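Local structure of aromatic amino acid aminotransferase I (Candida albicans WO-1, 6HNU) at residues D186-E196 and R228-Y239. The protein probably transfers the amino group of aromatic L-amino acids to 2-oxoglutarate, using pyridoxal 5'-phosphate as cofactor. Numbering follows the deposited sequence. Where two conformers were deposited one is given.
Sequences DEFGIIPEKLE and RRKQIYDIACKY
In the large, PLP-binding domain of this class I aminotransferase, helix segments 192-196 and 228-239 (of helices 192-200 and 226-239) pack side by side on the mixed central sheet, nearly parallel at 7°, with a closest axis approach of 9.8 Å; salt bridges at both ends of the contact join Asp186 to Arg228 and Glu196 to Lys238, Tyr239 adding a hydrogen bond. The guanidinium of Arg228, on an extended chain, grips the Asp186 carboxylate end-on: NH1 lies 2.9 Å from OD1, and NH2 gives OD2 a straighter bond (166°) on its syn lone pair. Phe188 N reaches the same OD1 from the other face of the carboxylate, closing an Asx turn within the type I beta turn Asp186-Gly189 of the hairpin. Phe188 CB sits over one guanidinium face, toward its rim, while NH1 adds a weak bond to Ile190 O. Between these salt bridges, the Pro192 ring crosses the Arg228 chain at about a right angle (Pro192 CD to Arg228 CD 3.8 Å), Ile190 CG2 meets Ile232 CD1 at 3.7 Å, and Leu195 CG rests 4.0 Å from Ile235 CG2. Leu195 and Ile190 also touch Val183. Glu196, bent at chi2 (61°), offers OE2 to Lys238 NZ (2.8 Å) and, from the opposite face, to Tyr239 OH (2.7 Å).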
ATOM      1  N   ASP B 186      -4.271 -31.838 -11.237  1.00 19.16           N
ATOM      2  CA  ASP B 186      -4.646 -32.338 -12.577  1.00 20.50           C
ATOM      3  C   ASP B 186      -5.315 -31.153 -13.286  1.00 19.53           C
ATOM      4  O   ASP B 186      -5.139 -30.011 -12.837  1.00 19.62           O
ATOM      5  CB  ASP B 186      -5.469 -33.625 -12.463  1.00 19.44           C
ATOM      6  CG  ASP B 186      -6.835 -33.459 -11.802  1.00 21.74           C
ATOM      7  OD1 ASP B 186      -7.237 -32.295 -11.515  1.00 19.19           O
ATOM      8  OD2 ASP B 186      -7.466 -34.500 -11.513  1.00 20.18           O
ATOM      9  N   GLU B 187      -5.975 -31.380 -14.402  1.00 19.04           N
ATOM     10  CA  GLU B 187      -6.555 -30.274 -15.193  1.00 19.49           C
ATOM     11  C   GLU B 187      -7.711 -29.635 -14.411  1.00 19.11           C
ATOM     12  O   GLU B 187      -8.131 -28.580 -14.819  1.00 22.57           O
ATOM     13  CB  GLU B 187      -7.007 -30.746 -16.570  1.00 23.60           C
ATOM     14  CG  GLU B 187      -8.162 -31.725 -16.529  1.00 26.20           C
ATOM     15  CD  GLU B 187      -7.782 -33.184 -16.686  1.00 30.67           C
ATOM     16  OE1 GLU B 187      -6.841 -33.659 -15.961  1.00 32.86           O
ATOM     17  OE2 GLU B 187      -8.459 -33.847 -17.519  1.00 28.56           O
ATOM     18  N   PHE B 188      -8.174 -30.220 -13.318  1.00 17.48           N
ATOM     19  CA  PHE B 188      -9.297 -29.642 -12.523  1.00 18.70           C
ATOM     20  C   PHE B 188      -8.789 -29.016 -11.223  1.00 20.32           C
ATOM     21  O   PHE B 188      -9.648 -28.660 -10.409  1.00 19.67           O
ATOM     22  CB  PHE B 188     -10.372 -30.699 -12.254  1.00 19.43           C
ATOM     23  CG  PHE B 188     -10.873 -31.369 -13.509  1.00 21.87           C
ATOM     24  CD1 PHE B 188     -11.558 -30.642 -14.472  1.00 23.63           C
ATOM     25  CD2 PHE B 188     -10.582 -32.697 -13.761  1.00 24.73           C
ATOM     26  CE1 PHE B 188     -12.025 -31.264 -15.625  1.00 27.74           C
ATOM     27  CE2 PHE B 188     -11.033 -33.312 -14.920  1.00 26.47           C
ATOM     28  CZ  PHE B 188     -11.734 -32.588 -15.855  1.00 25.11           C
ATOM     29  N   GLY B 189      -7.459 -28.977 -11.018  1.00 19.25           N
ATOM     30  CA  GLY B 189      -6.785 -28.343  -9.876  1.00 18.14           C
ATOM     31  C   GLY B 189      -6.176 -29.329  -8.905  1.00 18.21           C
ATOM     32  O   GLY B 189      -5.907 -30.477  -9.267  1.00 19.07           O
ATOM     33  N   ILE B 190      -5.973 -28.874  -7.677  1.00 16.68           N
ATOM     34  CA  ILE B 190      -5.379 -29.669  -6.574  1.00 16.92           C
ATOM     35  C   ILE B 190      -6.101 -31.029  -6.540  1.00 16.78           C
ATOM     36  O   ILE B 190      -7.348 -31.055  -6.480  1.00 15.66           O
ATOM     37  CB  ILE B 190      -5.553 -28.932  -5.242  1.00 17.12           C
ATOM     38  CG1 ILE B 190      -4.676 -27.686  -5.147  1.00 17.90           C
ATOM     39  CG2 ILE B 190      -5.359 -29.864  -4.055  1.00 18.04           C
ATOM     40  CD1 ILE B 190      -5.002 -26.822  -3.941  1.00 19.66           C
ATOM     41  N   ILE B 191      -5.324 -32.099  -6.400  1.00 18.26           N
ATOM     42  CA  ILE B 191      -5.869 -33.479  -6.223  1.00 17.27           C
ATOM     43  C   ILE B 191      -5.936 -33.751  -4.731  1.00 18.02           C
ATOM     44  O   ILE B 191      -4.895 -33.934  -4.086  1.00 19.12           O
ATOM     45  CB  ILE B 191      -4.998 -34.517  -6.968  1.00 18.14           C
ATOM     46  CG1 ILE B 191      -4.869 -34.212  -8.464  1.00 18.71           C
ATOM     47  CG2 ILE B 191      -5.599 -35.906  -6.689  1.00 18.17           C
ATOM     48  CD1 ILE B 191      -3.834 -35.061  -9.193  1.00 20.89           C
ATOM     49  N   PRO B 192      -7.134 -33.787  -4.102  1.00 16.85           N
ATOM     50  CA  PRO B 192      -7.198 -33.942  -2.653  1.00 17.15           C
ATOM     51  C   PRO B 192      -6.460 -35.168  -2.101  1.00 19.44           C
ATOM     52  O   PRO B 192      -5.815 -35.009  -1.079  1.00 19.44           O
ATOM     53  CB  PRO B 192      -8.708 -33.997  -2.403  1.00 18.52           C
ATOM     54  CG  PRO B 192      -9.248 -33.137  -3.531  1.00 18.13           C
ATOM     55  CD  PRO B 192      -8.459 -33.658  -4.711  1.00 16.05           C
ATOM     56  N   GLU B 193      -6.563 -36.359  -2.742  1.00 19.84           N
ATOM     57  CA  GLU B 193      -5.889 -37.575  -2.210  1.00 18.91           C
ATOM     58  C   GLU B 193      -4.373 -37.316  -2.023  1.00 18.14           C
ATOM     59  O   GLU B 193      -3.827 -37.743  -1.021  1.00 19.44           O
ATOM     60  CB  GLU B 193      -6.099 -38.807  -3.101  0.50 17.36           C
ATOM     61  CG  GLU B 193      -5.110 -39.925  -2.789  0.50 16.88           C
ATOM     62  CD  GLU B 193      -5.256 -41.231  -3.556  0.50 14.60           C
ATOM     63  OE1 GLU B 193      -5.850 -41.194  -4.621  0.50 14.95           O
ATOM     64  OE2 GLU B 193      -4.752 -42.270  -3.075  0.50 12.78           O
ATOM     65  N   LYS B 194      -3.693 -36.687  -2.956  1.00 19.07           N
ATOM     66  CA  LYS B 194      -2.215 -36.520  -2.882  1.00 20.42           C
ATOM     67  C   LYS B 194      -1.849 -35.471  -1.818  1.00 21.10           C
ATOM     68  O   LYS B 194      -0.815 -35.681  -1.110  1.00 20.14           O
ATOM     69  CB  LYS B 194      -1.676 -36.106  -4.238  1.00 20.94           C
ATOM     70  CG  LYS B 194      -1.863 -37.122  -5.344  1.00 22.98           C
ATOM     71  CD  LYS B 194      -1.284 -36.630  -6.634  1.00 25.49           C
ATOM     72  CE  LYS B 194      -1.378 -37.607  -7.787  1.00 27.37           C
ATOM     73  NZ  LYS B 194      -0.673 -38.863  -7.465  1.00 29.17           N
ATOM     74  N   LEU B 195      -2.718 -34.469  -1.623  1.00 19.29           N
ATOM     75  CA  LEU B 195      -2.573 -33.485  -0.516  1.00 18.89           C
ATOM     76  C   LEU B 195      -2.737 -34.193   0.837  1.00 20.22           C
ATOM     77  O   LEU B 195      -1.884 -33.991   1.730  1.00 21.25           O
ATOM     78  CB  LEU B 195      -3.576 -32.337  -0.700  1.00 18.18           C
ATOM     79  CG  LEU B 195      -3.632 -31.370   0.480  1.00 19.24           C
ATOM     80  CD1 LEU B 195      -2.307 -30.640   0.616  1.00 18.16           C
ATOM     81  CD2 LEU B 195      -4.751 -30.366   0.311  1.00 21.16           C
ATOM     82  N   GLU B 196      -3.776 -35.034   0.995  1.00 19.65           N
ATOM     83  CA  GLU B 196      -3.981 -35.850   2.215  1.00 20.67           C
ATOM     84  C   GLU B 196      -2.729 -36.703   2.447  1.00 21.13           C
ATOM     85  O   GLU B 196      -2.293 -36.808   3.581  1.00 22.27           O
ATOM     86  CB  GLU B 196      -5.213 -36.751   2.080  1.00 22.05           C
ATOM     87  CG  GLU B 196      -5.387 -37.774   3.196  1.00 23.71           C
ATOM     88  CD  GLU B 196      -5.561 -37.245   4.607  1.00 24.18           C
ATOM     89  OE1 GLU B 196      -6.260 -36.240   4.773  1.00 27.24           O
ATOM     90  OE2 GLU B 196      -5.093 -37.898   5.543  1.00 22.99           O
ATOM     91  N   ARG B 228     -14.250 -31.069  -4.310  1.00 18.11           N
ATOM     92  CA  ARG B 228     -12.810 -31.000  -3.955  1.00 18.85           C
ATOM     93  C   ARG B 228     -12.589 -29.960  -2.849  1.00 18.37           C
ATOM     94  O   ARG B 228     -11.749 -30.181  -1.974  1.00 18.62           O
ATOM     95  CB  ARG B 228     -11.999 -30.687  -5.195  1.00 18.13           C
ATOM     96  CG  ARG B 228     -11.852 -31.859  -6.136  1.00 19.03           C
ATOM     97  CD  ARG B 228     -10.667 -31.612  -7.050  1.00 18.66           C
ATOM     98  NE  ARG B 228     -10.606 -32.676  -8.027  1.00 19.16           N
ATOM     99  CZ  ARG B 228      -9.658 -32.838  -8.936  1.00 19.28           C
ATOM    100  NH1 ARG B 228      -8.667 -31.961  -9.064  1.00 19.79           N
ATOM    101  NH2 ARG B 228      -9.785 -33.834  -9.789  1.00 18.72           N
ATOM    102  N   ARG B 229     -13.400 -28.906  -2.807  1.00 17.68           N
ATOM    103  CA  ARG B 229     -13.253 -27.858  -1.765  1.00 17.09           C
ATOM    104  C   ARG B 229     -13.566 -28.493  -0.403  1.00 17.34           C
ATOM    105  O   ARG B 229     -12.798 -28.275   0.588  1.00 17.87           O
ATOM    106  CB  ARG B 229     -14.097 -26.632  -2.127  1.00 15.96           C
ATOM    107  CG  ARG B 229     -13.613 -25.882  -3.359  1.00 15.25           C
ATOM    108  CD  ARG B 229     -14.556 -24.727  -3.707  1.00 16.81           C
ATOM    109  NE  ARG B 229     -14.122 -24.126  -4.950  1.00 16.57           N
ATOM    110  CZ  ARG B 229     -13.920 -22.825  -5.184  1.00 17.23           C
ATOM    111  NH1 ARG B 229     -14.355 -21.893  -4.348  1.00 16.65           N
ATOM    112  NH2 ARG B 229     -13.418 -22.455  -6.345  1.00 17.60           N
ATOM    113  N   LYS B 230     -14.643 -29.269  -0.334  1.00 20.46           N
ATOM    114  CA  LYS B 230     -15.058 -29.979   0.898  1.00 22.38           C
ATOM    115  C   LYS B 230     -13.895 -30.850   1.355  1.00 19.46           C
ATOM    116  O   LYS B 230     -13.547 -30.810   2.535  1.00 19.04           O
ATOM    117  CB  LYS B 230     -16.343 -30.777   0.657  1.00 26.93           C
ATOM    118  CG  LYS B 230     -17.593 -29.907   0.561  1.00 37.41           C
ATOM    119  CD  LYS B 230     -18.835 -30.654   0.050  1.00 44.16           C
ATOM    120  CE  LYS B 230     -19.819 -29.731  -0.636  1.00 52.05           C
ATOM    121  NZ  LYS B 230     -20.839 -30.477  -1.417  1.00 54.98           N
ATOM    122  N   GLN B 231     -13.300 -31.606   0.443  1.00 18.95           N
ATOM    123  CA  GLN B 231     -12.252 -32.573   0.858  1.00 20.99           C
ATOM    124  C   GLN B 231     -11.009 -31.812   1.337  1.00 18.68           C
ATOM    125  O   GLN B 231     -10.383 -32.258   2.297  1.00 19.01           O
ATOM    126  CB  GLN B 231     -11.907 -33.474  -0.315  1.00 21.89           C
ATOM    127  CG  GLN B 231     -12.969 -34.528  -0.583  1.00 27.60           C
ATOM    128  CD  GLN B 231     -12.595 -35.290  -1.826  1.00 34.96           C
ATOM    129  OE1 GLN B 231     -12.194 -36.444  -1.758  1.00 45.13           O
ATOM    130  NE2 GLN B 231     -12.636 -34.619  -2.968  1.00 37.47           N
ATOM    131  N   ILE B 232     -10.654 -30.730   0.653  1.00 19.22           N
ATOM    132  CA  ILE B 232      -9.445 -29.912   0.995  1.00 18.66           C
ATOM    133  C   ILE B 232      -9.685 -29.232   2.347  1.00 18.12           C
ATOM    134  O   ILE B 232      -8.765 -29.274   3.199  1.00 18.67           O
ATOM    135  CB  ILE B 232      -9.071 -28.947  -0.146  1.00 17.44           C
ATOM    136  CG1 ILE B 232      -8.518 -29.704  -1.356  1.00 19.24           C
ATOM    137  CG2 ILE B 232      -8.091 -27.889   0.336  1.00 17.58           C
ATOM    138  CD1 ILE B 232      -8.677 -28.984  -2.682  1.00 17.19           C
ATOM    139  N   TYR B 233     -10.888 -28.706   2.576  1.00 18.29           N
ATOM    140  CA  TYR B 233     -11.264 -28.087   3.878  1.00 17.89           C
ATOM    141  C   TYR B 233     -11.084 -29.124   4.993  1.00 19.26           C
ATOM    142  O   TYR B 233     -10.453 -28.842   6.029  1.00 19.29           O
ATOM    143  CB  TYR B 233     -12.675 -27.480   3.838  1.00 17.86           C
ATOM    144  CG  TYR B 233     -12.966 -26.729   5.106  1.00 18.29           C
ATOM    145  CD1 TYR B 233     -12.377 -25.488   5.325  1.00 16.68           C
ATOM    146  CD2 TYR B 233     -13.643 -27.314   6.160  1.00 18.18           C
ATOM    147  CE1 TYR B 233     -12.537 -24.799   6.509  1.00 17.43           C
ATOM    148  CE2 TYR B 233     -13.838 -26.620   7.349  1.00 18.14           C
ATOM    149  CZ  TYR B 233     -13.272 -25.365   7.532  1.00 17.55           C
ATOM    150  OH  TYR B 233     -13.417 -24.680   8.702  1.00 18.04           O
ATOM    151  N   ASP B 234     -11.556 -30.355   4.767  1.00 21.78           N
ATOM    152  CA  ASP B 234     -11.425 -31.457   5.772  1.00 24.16           C
ATOM    153  C   ASP B 234      -9.943 -31.732   6.074  1.00 19.65           C
ATOM    154  O   ASP B 234      -9.604 -31.989   7.246  1.00 21.71           O
ATOM    155  CB  ASP B 234     -12.173 -32.721   5.324  1.00 25.42           C
ATOM    156  CG  ASP B 234     -13.684 -32.577   5.367  1.00 28.95           C
ATOM    157  OD1 ASP B 234     -14.134 -31.596   5.900  1.00 31.39           O
ATOM    158  OD2 ASP B 234     -14.381 -33.438   4.813  1.00 30.45           O
ATOM    159  N   ILE B 235      -9.079 -31.681   5.073  1.00 19.04           N
ATOM    160  CA  ILE B 235      -7.617 -31.889   5.264  1.00 20.16           C
ATOM    161  C   ILE B 235      -7.059 -30.730   6.094  1.00 19.54           C
ATOM    162  O   ILE B 235      -6.321 -30.990   7.051  1.00 20.96           O
ATOM    163  CB  ILE B 235      -6.937 -32.042   3.901  1.00 18.10           C
ATOM    164  CG1 ILE B 235      -7.435 -33.321   3.215  1.00 16.73           C
ATOM    165  CG2 ILE B 235      -5.432 -31.996   4.028  1.00 18.75           C
ATOM    166  CD1 ILE B 235      -7.157 -33.325   1.759  1.00 17.18           C
ATOM    167  N   ALA B 236      -7.450 -29.487   5.792  1.00 19.33           N
ATOM    168  CA  ALA B 236      -6.974 -28.300   6.558  1.00 19.01           C
ATOM    169  C   ALA B 236      -7.401 -28.469   8.022  1.00 19.05           C
ATOM    170  O   ALA B 236      -6.613 -28.198   8.901  1.00 19.41           O
ATOM    171  CB  ALA B 236      -7.531 -27.039   5.937  1.00 19.13           C
ATOM    172  N   CYS B 237      -8.582 -29.014   8.284  1.00 20.65           N
ATOM    173  CA  CYS B 237      -9.096 -29.162   9.669  1.00 20.64           C
ATOM    174  C   CYS B 237      -8.333 -30.290  10.369  1.00 22.02           C
ATOM    175  O   CYS B 237      -7.985 -30.131  11.546  1.00 21.94           O
ATOM    176  CB  CYS B 237     -10.585 -29.419   9.711  1.00 20.25           C
ATOM    177  SG  CYS B 237     -11.599 -28.025   9.151  1.00 22.13           S
ATOM    178  N   LYS B 238      -8.062 -31.369   9.653  1.00 24.10           N
ATOM    179  CA  LYS B 238      -7.468 -32.605  10.230  1.00 24.88           C
ATOM    180  C   LYS B 238      -6.016 -32.314  10.577  1.00 25.23           C
ATOM    181  O   LYS B 238      -5.553 -32.771  11.632  1.00 22.76           O
ATOM    182  CB  LYS B 238      -7.626 -33.778   9.251  1.00 26.00           C
ATOM    183  CG  LYS B 238      -6.868 -35.063   9.583  1.00 25.76           C
ATOM    184  CD  LYS B 238      -7.057 -36.160   8.537  1.00 26.53           C
ATOM    185  CE  LYS B 238      -6.382 -37.473   8.899  1.00 27.91           C
ATOM    186  NZ  LYS B 238      -6.541 -38.479   7.818  1.00 28.04           N
ATOM    187  N   TYR B 239      -5.302 -31.559   9.746  1.00 23.13           N
ATOM    188  CA  TYR B 239      -3.873 -31.311  10.016  1.00 20.62           C
ATOM    189  C   TYR B 239      -3.671 -29.913  10.614  1.00 20.69           C
ATOM    190  O   TYR B 239      -2.540 -29.569  10.889  1.00 21.66           O
ATOM    191  CB  TYR B 239      -3.061 -31.558   8.756  1.00 21.90           C
ATOM    192  CG  TYR B 239      -3.110 -32.994   8.340  1.00 21.13           C
ATOM    193  CD1 TYR B 239      -2.336 -33.937   9.013  1.00 22.01           C
ATOM    194  CD2 TYR B 239      -3.981 -33.425   7.358  1.00 20.12           C
ATOM    195  CE1 TYR B 239      -2.362 -35.268   8.643  1.00 22.17           C
ATOM    196  CE2 TYR B 239      -4.052 -34.757   6.996  1.00 22.37           C
ATOM    197  CZ  TYR B 239      -3.223 -35.684   7.638  1.00 22.35           C
ATOM    198  OH  TYR B 239      -3.278 -37.002   7.296  1.00 23.89           O
TER